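Local coordinates for lysin (Enterococcus phage IMEEF1, PDB 6IST), which probably cleaves peptidoglycan of the enterococcal cell wall through its CHAP-family cysteine peptidase domain and binds a calcium ion, at residues 1-4 with 5-8; 56-59 with 60-63; 194-197 with 198-201; 203-206 with 207-211. All coordinates share one frame; numbering follows the deposited sequence.

Contact 1: 1-4 with 5-8; sequences MVKL and NDVL
With CG anti to the carbonyl carbon (chi1 -69°), Asp6 folds its carboxylate back beside its own backbone N and over the start of its helix, where OD2 lies 3.4 Å from Lys3 CB. The two side chains meet at about a right angle. A water completes the link: it accepts from Lys3 N and donates to Asp6 OD2 at 2.7 Å. Lys3 occupies the N-cap position of helix 4-13, and its carbonyl oxygen receives two weak bonds, from Asp6 N with a bent N-H...O angle of 128° and from Val7 N at 3.3 Å. The first well-formed bond of the helix follows, from Leu8 N to Leu4 O at 2.9 Å, nearly straight at 166°. One turn apart, Leu4 CG meets Leu8 CD1 at 3.7 Å. On another side Val2 CG1 approaches Val7 CG2 at 4.1 Å, and both valines also touch Tyr140 and helix 29-41, so the apolar flank faces the protein. Asp6 reaches Lys3 N through this water, which takes the place of the direct side-chain bond that a capping box would have; the negative charge of its carboxylate beside the N-terminal turn would probably be favourable to the helix dipole.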
loop_
_atom_site.group_PDB
_atom_site.type_symbol
_atom_site.label_atom_id
_atom_site.label_comp_id
_atom_site.label_asym_id
_atom_site.label_seq_id
_atom_site.Cartn_x
_atom_site.Cartn_y
_atom_site.Cartn_z
ATOM N N MET C 1 -5.699 14.862 -8.420
ATOM C CA MET C 1 -5.061 13.837 -9.301
ATOM C C MET C 1 -3.958 14.469 -10.202
ATOM O O MET C 1 -3.685 15.685 -10.147
ATOM C CB MET C 1 -6.121 12.983 -10.037
ATOM C CG MET C 1 -6.992 13.649 -11.107
ATOM S SD MET C 1 -7.961 12.422 -12.052
ATOM C CE MET C 1 -9.026 13.436 -13.076
ATOM N N VAL C 2 -3.254 13.644 -10.978
ATOM C CA VAL C 2 -1.982 14.098 -11.550
ATOM C C VAL C 2 -2.149 15.086 -12.697
ATOM O O VAL C 2 -2.952 14.890 -13.582
ATOM C CB VAL C 2 -1.092 12.919 -11.976
ATOM C CG1 VAL C 2 0.186 13.429 -12.629
ATOM C CG2 VAL C 2 -0.776 12.098 -10.741
ATOM N N LYS C 3 -1.360 16.147 -12.656
ATOM C CA LYS C 3 -1.433 17.178 -13.648
ATOM C C LYS C 3 -0.365 16.902 -14.780
ATOM O O LYS C 3 0.825 16.741 -14.542
ATOM C CB LYS C 3 -1.267 18.501 -12.940
ATOM C CG LYS C 3 -1.225 19.711 -13.821
ATOM C CD LYS C 3 -2.459 19.907 -14.712
ATOM C CE LYS C 3 -2.117 20.762 -15.949
ATOM N NZ LYS C 3 -2.204 20.012 -17.224
ATOM N N LEU C 4 -0.839 16.930 -15.993
ATOM C CA LEU C 4 -0.017 16.711 -17.152
ATOM C C LEU C 4 1.171 17.674 -17.193
ATOM O O LEU C 4 2.286 17.286 -17.480
ATOM C CB LEU C 4 -0.853 16.858 -18.405
ATOM C CG LEU C 4 -0.005 16.865 -19.659
ATOM C CD1 LEU C 4 0.675 15.505 -19.826
ATOM C CD2 LEU C 4 -0.928 17.241 -20.803
ATOM N N ASN C 5 0.938 18.937 -16.881
ATOM C CA ASN C 5 2.021 19.926 -16.867
ATOM C C ASN C 5 3.115 19.603 -15.889
ATOM O O ASN C 5 4.252 19.911 -16.148
ATOM C CB ASN C 5 1.525 21.359 -16.574
ATOM C CG ASN C 5 2.664 22.361 -16.633
ATOM O OD1 ASN C 5 3.303 22.522 -17.692
ATOM N ND2 ASN C 5 3.000 22.963 -15.486
ATOM N N ASP C 6 2.785 18.957 -14.780
ATOM C CA ASP C 6 3.811 18.552 -13.837
ATOM C C ASP C 6 4.702 17.495 -14.419
ATOM O O ASP C 6 5.921 17.586 -14.326
ATOM C CB ASP C 6 3.188 18.085 -12.511
ATOM C CG ASP C 6 2.550 19.247 -11.740
ATOM O OD1 ASP C 6 3.108 20.354 -11.874
ATOM O OD2 ASP C 6 1.504 19.092 -11.044
ATOM N N VAL C 7 4.096 16.487 -15.035
ATOM C CA VAL C 7 4.904 15.487 -15.706
ATOM C C VAL C 7 5.762 16.066 -16.822
ATOM O O VAL C 7 6.910 15.824 -16.880
ATOM C CB VAL C 7 4.047 14.364 -16.254
ATOM C CG1 VAL C 7 4.864 13.428 -17.084
ATOM C CG2 VAL C 7 3.476 13.621 -15.071
ATOM N N LEU C 8 5.189 16.900 -17.647
ATOM C CA LEU C 8 5.968 17.419 -18.740
ATOM C C LEU C 8 7.084 18.347 -18.305
ATOM O O LEU C 8 8.155 18.345 -18.890
ATOM C CB LEU C 8 5.074 18.160 -19.745
ATOM C CG LEU C 8 3.972 17.304 -20.404
ATOM C CD1 LEU C 8 3.045 18.153 -21.243
ATOM C CD2 LEU C 8 4.646 16.207 -21.209
HETATM O O HOH W 1 0.644 16.640 -10.427
#

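Contact 2: 56-59 with 60-63; sequences PLPA and GFQR
Leu57 lays its branched end over one face of the Arg63 guanidinium, with CD1 3.9 Å above the plane and over its centre. Its other methyl, CD2, comes 3.6 Å from Arg63 NH1, so one leucine covers both the middle and one end of the flat group. NH1 itself donates to the backbone oxygens of Gln55 and Leu52, which fixes the guanidinium while the leucine packs on it. Closer to the backbone, Leu57 CB rests 3.8 Å from Phe61 CB. The chain reverses between these residues in a type II beta turn from Pro58 to Phe61, closed by Phe61 N donating to Pro58 O at 3.2 Å with an N-H...O angle of 160°; the turn delivers the chain into edge strand 62-65 of the antiparallel sheet in the CHAP domain. Gly60 takes the third position with phi 92°, where a side chain would be jammed against Ala59 O. A CH-pi contact spans the turn: Pro58 CD stands 4.2 Å from the centroid of the Phe61 ring, 23° off its normal, while Ala59 O lies at the ring edge, in plane. Trp43 and Phe41 meet the same phenylalanine edge-to-face. A water may donate to Pro58 O, Phe61 O or both.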
loop_
_atom_site.group_PDB
_atom_site.type_symbol
_atom_site.label_atom_id
_atom_site.label_comp_id
_atom_site.label_asym_id
_atom_site.label_seq_id
_atom_site.Cartn_x
_atom_site.Cartn_y
_atom_site.Cartn_z
ATOM N N PRO C 56 -0.067 -6.144 -16.529
ATOM C CA PRO C 56 -1.223 -5.428 -15.956
ATOM C C PRO C 56 -0.913 -3.976 -15.582
ATOM O O PRO C 56 0.251 -3.602 -15.261
ATOM C CB PRO C 56 -1.557 -6.238 -14.678
ATOM C CG PRO C 56 -0.623 -7.395 -14.655
ATOM C CD PRO C 56 0.498 -7.141 -15.600
ATOM N N LEU C 57 -1.974 -3.167 -15.614
ATOM C CA LEU C 57 -1.853 -1.745 -15.384
ATOM C C LEU C 57 -2.689 -1.323 -14.203
ATOM O O LEU C 57 -3.711 -1.899 -13.976
ATOM C CB LEU C 57 -2.345 -0.987 -16.603
ATOM C CG LEU C 57 -1.596 -1.344 -17.899
ATOM C CD1 LEU C 57 -2.171 -0.522 -19.019
ATOM C CD2 LEU C 57 -0.119 -1.082 -17.848
ATOM N N PRO C 58 -2.260 -0.295 -13.467
ATOM C CA PRO C 58 -3.037 0.183 -12.354
ATOM C C PRO C 58 -4.356 0.789 -12.797
ATOM O O PRO C 58 -4.529 1.146 -13.960
ATOM C CB PRO C 58 -2.141 1.278 -11.717
ATOM C CG PRO C 58 -0.742 0.949 -12.200
ATOM C CD PRO C 58 -0.966 0.422 -13.575
ATOM N N ALA C 59 -5.253 0.922 -11.837
ATOM C CA ALA C 59 -6.535 1.580 -12.066
ATOM C C ALA C 59 -6.394 2.888 -12.780
ATOM O O ALA C 59 -5.530 3.696 -12.419
ATOM C CB ALA C 59 -7.234 1.805 -10.710
ATOM N N GLY C 60 -7.271 3.116 -13.763
ATOM C CA GLY C 60 -7.301 4.373 -14.479
ATOM C C GLY C 60 -6.433 4.390 -15.754
ATOM O O GLY C 60 -6.681 5.210 -16.665
ATOM N N PHE C 61 -5.420 3.516 -15.841
ATOM C CA PHE C 61 -4.536 3.457 -17.008
ATOM C C PHE C 61 -5.188 2.772 -18.210
ATOM O O PHE C 61 -5.959 1.840 -18.076
ATOM C CB PHE C 61 -3.218 2.716 -16.662
ATOM C CG PHE C 61 -2.243 3.543 -15.884
ATOM C CD1 PHE C 61 -2.496 3.882 -14.554
ATOM C CD2 PHE C 61 -1.060 3.973 -16.464
ATOM C CE1 PHE C 61 -1.587 4.624 -13.807
ATOM C CE2 PHE C 61 -0.178 4.749 -15.757
ATOM C CZ PHE C 61 -0.429 5.082 -14.431
ATOM N N GLN C 62 -4.896 3.264 -19.395
ATOM C CA GLN C 62 -5.356 2.688 -20.634
ATOM C C GLN C 62 -4.157 2.350 -21.498
ATOM O O GLN C 62 -3.126 2.998 -21.442
ATOM C CB GLN C 62 -6.191 3.664 -21.432
ATOM C CG GLN C 62 -7.522 4.090 -20.802
ATOM C CD GLN C 62 -8.065 5.317 -21.495
ATOM O OE1 GLN C 62 -7.821 5.535 -22.690
ATOM N NE2 GLN C 62 -8.780 6.142 -20.750
ATOM N N ARG C 63 -4.321 1.340 -22.289
ATOM C CA ARG C 63 -3.298 0.937 -23.265
ATOM C C ARG C 63 -3.927 0.817 -24.618
ATOM O O ARG C 63 -5.000 0.245 -24.756
ATOM C CB ARG C 63 -2.720 -0.390 -22.794
ATOM C CG ARG C 63 -1.725 -1.015 -23.711
ATOM C CD ARG C 63 -0.793 -1.947 -22.982
ATOM N NE ARG C 63 -1.572 -2.915 -22.259
ATOM C CZ ARG C 63 -1.165 -3.608 -21.197
ATOM N NH1 ARG C 63 0.002 -3.417 -20.645
ATOM N NH2 ARG C 63 -2.034 -4.398 -20.603
HETATM O O HOH W 2 -5.985 -0.137 -15.955
#

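Contact 3: 194-197 with 198-201; sequences PTMT and YVNE
Thr195 OG1 is gripped by two backbone N-H groups at the start of helix 196-208. Thr197 N reaches it at 3.1 Å by a bent, weak bond, and Tyr198 N at 3.3 Å by a weak but straighter one, with an N-H...O angle of 165°. The hydroxyl oxygen gets there by sitting between its backbone N and carbonyl carbon (chi1 75°), which turns it in over the first helical turn. The backbone oxygen of Thr195 then takes Val199 N, in the carbonyl plane, and the ladder continues with Asn200 N to Met196 O at 2.9 Å and Glu201 N to Thr197 O.

Beside the cap, Pro194 sets its CD over one face of the Tyr198 ring. This carbon lies 4.1 Å from the ring centroid and 29° off the normal, a CH-pi contact, and comes closest to the ring at CD2. Thr195 OG1 also nears CD2, obliquely, so proline and threonine both meet the side of the ring that carries this atom. Along another flank Met196 is bent at chi2 and chi3, and the fold returns its CE to within 3.5 Å of Val199 CG1, with SD near both Val199 CB and CG2. Gln182 of strand 180-186 touches this methionine and valine. An aromatic side chain of another protein chain stacks on the Tyr198 ring, and Thr197 and Glu201 meet that chain too, placing the turn at a subunit interface. A threonine N-cap whose side chain accepts, here weakly, from N-H groups of the first turn, which have no preceding helical carbonyl to bond, is a classical way to start an alpha helix.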
loop_
_atom_site.group_PDB
_atom_site.type_symbol
_atom_site.label_atom_id
_atom_site.label_comp_id
_atom_site.label_asym_id
_atom_site.label_seq_id
_atom_site.Cartn_x
_atom_site.Cartn_y
_atom_site.Cartn_z
ATOM N N PRO C 194 -9.014 -13.193 -8.419
ATOM C CA PRO C 194 -9.096 -14.110 -9.582
ATOM C C PRO C 194 -9.512 -13.503 -10.914
ATOM O O PRO C 194 -9.136 -14.037 -11.960
ATOM C CB PRO C 194 -10.114 -15.181 -9.144
ATOM C CG PRO C 194 -10.333 -14.960 -7.696
ATOM C CD PRO C 194 -9.964 -13.542 -7.356
ATOM N N THR C 195 -10.263 -12.417 -10.879
ATOM C CA THR C 195 -10.753 -11.797 -12.090
ATOM C C THR C 195 -10.608 -10.330 -12.018
ATOM O O THR C 195 -10.410 -9.784 -10.932
ATOM C CB THR C 195 -12.264 -12.100 -12.359
ATOM O OG1 THR C 195 -13.129 -11.330 -11.472
ATOM C CG2 THR C 195 -12.567 -13.659 -12.333
ATOM N N MET C 196 -10.854 -9.677 -13.166
ATOM C CA MET C 196 -10.783 -8.249 -13.204
ATOM C C MET C 196 -11.915 -7.618 -12.419
ATOM O O MET C 196 -11.775 -6.488 -12.008
ATOM C CB MET C 196 -10.701 -7.688 -14.648
ATOM C CG MET C 196 -9.267 -7.726 -15.243
ATOM S SD MET C 196 -7.909 -6.903 -14.305
ATOM C CE MET C 196 -8.637 -5.314 -13.996
ATOM N N THR C 197 -13.016 -8.301 -12.205
ATOM C CA THR C 197 -14.108 -7.696 -11.377
ATOM C C THR C 197 -13.713 -7.673 -9.930
ATOM O O THR C 197 -14.047 -6.735 -9.225
ATOM C CB THR C 197 -15.422 -8.460 -11.525
ATOM O OG1 THR C 197 -15.746 -8.531 -12.931
ATOM C CG2 THR C 197 -16.605 -7.721 -10.734
ATOM N N TYR C 198 -12.971 -8.692 -9.486
ATOM C CA TYR C 198 -12.362 -8.633 -8.179
ATOM C C TYR C 198 -11.370 -7.471 -8.059
ATOM O O TYR C 198 -11.439 -6.708 -7.088
ATOM C CB TYR C 198 -11.750 -9.932 -7.783
ATOM C CG TYR C 198 -12.780 -10.954 -7.346
ATOM C CD1 TYR C 198 -13.290 -10.925 -6.079
ATOM C CD2 TYR C 198 -13.161 -11.988 -8.196
ATOM C CE1 TYR C 198 -14.238 -11.884 -5.677
ATOM C CE2 TYR C 198 -14.086 -12.950 -7.801
ATOM C CZ TYR C 198 -14.610 -12.888 -6.539
ATOM O OH TYR C 198 -15.517 -13.823 -6.147
ATOM N N VAL C 199 -10.592 -7.257 -9.115
ATOM C CA VAL C 199 -9.641 -6.142 -9.170
ATOM C C VAL C 199 -10.366 -4.824 -9.004
ATOM O O VAL C 199 -9.982 -3.984 -8.194
ATOM C CB VAL C 199 -8.777 -6.204 -10.434
ATOM C CG1 VAL C 199 -7.955 -4.940 -10.568
ATOM C CG2 VAL C 199 -7.836 -7.432 -10.336
ATOM N N ASN C 200 -11.364 -4.621 -9.846
ATOM C CA ASN C 200 -12.147 -3.404 -9.791
ATOM C C ASN C 200 -12.813 -3.137 -8.431
ATOM O O ASN C 200 -12.806 -1.989 -7.900
ATOM C CB ASN C 200 -13.198 -3.426 -10.929
ATOM C CG ASN C 200 -12.553 -3.309 -12.329
ATOM O OD1 ASN C 200 -11.377 -2.955 -12.491
ATOM N ND2 ASN C 200 -13.335 -3.607 -13.333
ATOM N N GLU C 201 -13.378 -4.168 -7.857
ATOM C CA GLU C 201 -13.934 -3.998 -6.524
ATOM C C GLU C 201 -12.861 -3.666 -5.423
ATOM O O GLU C 201 -13.104 -2.859 -4.494
ATOM C CB GLU C 201 -14.794 -5.214 -6.146
ATOM C CG GLU C 201 -15.986 -5.419 -7.077
ATOM C CD GLU C 201 -17.161 -4.466 -6.818
ATOM O OE1 GLU C 201 -17.133 -3.689 -5.823
ATOM O OE2 GLU C 201 -18.093 -4.487 -7.646
#

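Contact 4: 203-206 with 207-211; sequences NDLI and KRYGG
The guanidinium of Arg208 carries Asp204 O on one face, 3.8 Å above the plane and offset toward the rim, with Asp204 CB reaching over the group as well; at its edge, in plane, lies a water. Leu205 CD2 also sits near that plane, close to NH1. The neighbouring flat group, the Tyr209 ring, has Arg208 CB above the centre of one face and Leu205 CD2 at its edge, where the methyl meets CE2 at 3.7 Å. A single leucine methyl is thus wedged between an arginine end and a tyrosine edge.

Asp204 and Arg208 do not bond directly: OD2 and NH2 are 4.2 Å apart and the oxygen is well out of the guanidinium plane. This water accepts from Arg208 NH2 and probably donates to Asp204 OD2, each at 2.7 Å; the opposite charges would probably still attract. The Arg208 chain is extended from CG to NE, which carries its end back along the helix as far as Asp204.

Tyr209 N donates to Leu205 O at 3.0 Å, nearly along the C=O axis; beyond it Gly211 N reaches Ile206 O at 2.8 Å on a lone pair, after Gly210 has adopted a positive phi of 64°, a 6→1 bond of the kind found in Schellman motifs. A second water donates to Ile206 O and Gly211 O. Another protein chain hydrogen-bonds the Tyr209 hydroxyl and stacks an aromatic ring on that of Tyr209, while Leu205 and Ile206 pack on Phe184 of strand 180-186 and Ile206 reaches Ile170 of strand 169-174, seating the end of helix 196-208 against the mixed sheet.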
loop_
_atom_site.group_PDB
_atom_site.type_symbol
_atom_site.label_atom_id
_atom_site.label_comp_id
_atom_site.label_asym_id
_atom_site.label_seq_id
_atom_site.Cartn_x
_atom_site.Cartn_y
_atom_site.Cartn_z
ATOM N N ASN C 203 -10.066 -2.094 -6.021
ATOM C CA ASN C 203 -9.736 -0.677 -6.222
ATOM C C ASN C 203 -10.805 0.287 -5.697
ATOM O O ASN C 203 -10.491 1.428 -5.245
ATOM C CB ASN C 203 -9.344 -0.351 -7.666
ATOM C CG ASN C 203 -7.879 -0.696 -7.914
ATOM O OD1 ASN C 203 -6.989 -0.257 -7.155
ATOM N ND2 ASN C 203 -7.624 -1.475 -8.908
ATOM N N ASP C 204 -12.038 -0.142 -5.746
ATOM C CA ASP C 204 -13.119 0.677 -5.182
ATOM C C ASP C 204 -12.999 0.767 -3.681
ATOM O O ASP C 204 -13.210 1.842 -3.121
ATOM C CB ASP C 204 -14.476 0.142 -5.573
ATOM C CG ASP C 204 -14.795 0.383 -7.054
ATOM O OD1 ASP C 204 -14.097 1.215 -7.711
ATOM O OD2 ASP C 204 -15.746 -0.267 -7.551
ATOM N N LEU C 205 -12.663 -0.343 -3.018
ATOM C CA LEU C 205 -12.389 -0.316 -1.589
ATOM C C LEU C 205 -11.253 0.660 -1.253
ATOM O O LEU C 205 -11.390 1.539 -0.366
ATOM C CB LEU C 205 -12.065 -1.706 -1.072
ATOM C CG LEU C 205 -13.178 -2.757 -1.071
ATOM C CD1 LEU C 205 -12.616 -4.079 -0.622
ATOM C CD2 LEU C 205 -14.236 -2.338 -0.128
ATOM N N ILE C 206 -10.141 0.529 -1.994
ATOM C CA ILE C 206 -9.032 1.437 -1.846
ATOM C C ILE C 206 -9.435 2.876 -1.904
ATOM O O ILE C 206 -8.980 3.692 -1.046
ATOM C CB ILE C 206 -7.922 1.100 -2.839
ATOM C CG1 ILE C 206 -7.294 -0.206 -2.363
ATOM C CG2 ILE C 206 -6.851 2.204 -2.885
ATOM C CD1 ILE C 206 -6.332 -0.847 -3.387
ATOM N N LYS C 207 -10.245 3.196 -2.895
ATOM C CA LYS C 207 -10.752 4.572 -3.037
ATOM C C LYS C 207 -11.602 5.060 -1.878
ATOM O O LYS C 207 -11.411 6.188 -1.387
ATOM C CB LYS C 207 -11.505 4.773 -4.338
ATOM C CG LYS C 207 -10.677 5.357 -5.477
ATOM C CD LYS C 207 -11.605 5.768 -6.621
ATOM C CE LYS C 207 -11.014 5.501 -8.001
ATOM N NZ LYS C 207 -9.989 6.519 -8.349
ATOM N N ARG C 208 -12.540 4.238 -1.445
ATOM C CA ARG C 208 -13.438 4.599 -0.358
ATOM C C ARG C 208 -12.786 4.819 1.010
ATOM O O ARG C 208 -13.182 5.706 1.798
ATOM C CB ARG C 208 -14.461 3.469 -0.168
ATOM C CG ARG C 208 -15.468 3.369 -1.227
ATOM C CD ARG C 208 -16.463 2.270 -0.937
ATOM N NE ARG C 208 -17.094 2.009 -2.198
ATOM C CZ ARG C 208 -17.172 0.839 -2.790
ATOM N NH1 ARG C 208 -16.697 -0.284 -2.226
ATOM N NH2 ARG C 208 -17.711 0.788 -3.991
ATOM N N TYR C 209 -11.871 3.934 1.329
ATOM C CA TYR C 209 -11.372 3.804 2.654
ATOM C C TYR C 209 -9.931 4.320 2.815
ATOM O O TYR C 209 -9.278 4.040 3.824
ATOM C CB TYR C 209 -11.559 2.380 3.168
ATOM C CG TYR C 209 -13.005 1.897 3.111
ATOM C CD1 TYR C 209 -14.047 2.608 3.735
ATOM C CD2 TYR C 209 -13.361 0.752 2.404
ATOM C CE1 TYR C 209 -15.364 2.190 3.679
ATOM C CE2 TYR C 209 -14.689 0.337 2.322
ATOM C CZ TYR C 209 -15.691 1.054 2.980
ATOM O OH TYR C 209 -17.013 0.647 2.937
ATOM N N GLY C 210 -9.471 5.041 1.802
ATOM C CA GLY C 210 -8.163 5.679 1.795
ATOM C C GLY C 210 -7.028 4.693 1.834
ATOM O O GLY C 210 -6.099 4.854 2.593
ATOM N N GLY C 211 -7.128 3.631 1.054
ATOM C CA GLY C 211 -6.004 2.724 0.869
ATOM C C GLY C 211 -4.899 3.368 0.044
ATOM O O GLY C 211 -5.082 4.439 -0.480
HETATM O O HOH W 3 -17.851 -1.026 -6.029
HETATM O O HOH W 4 -6.823 6.023 -1.811
#

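In the fold
All four contacts are local and follow in series along the chain, none enclosing or crossing another. Contact 1 starts helix 4-13 just after the N terminus. Contact 2, its centre about 17 Å from that of contact 1, closes the turn that leads into strand 62-65 of the antiparallel sheet. Contacts 3 and 4 lie far later in the sequence, at the beginning and end of helix 196-208, with centres about 14 Å apart; this helix packs on the mixed sheet and meets another protein chain. Contacts 2 and 4 touch directly, Ala59 CB lying 3.8 Å from Asn203 ND2, which brings the turn of the CHAP domain against helix 196-208.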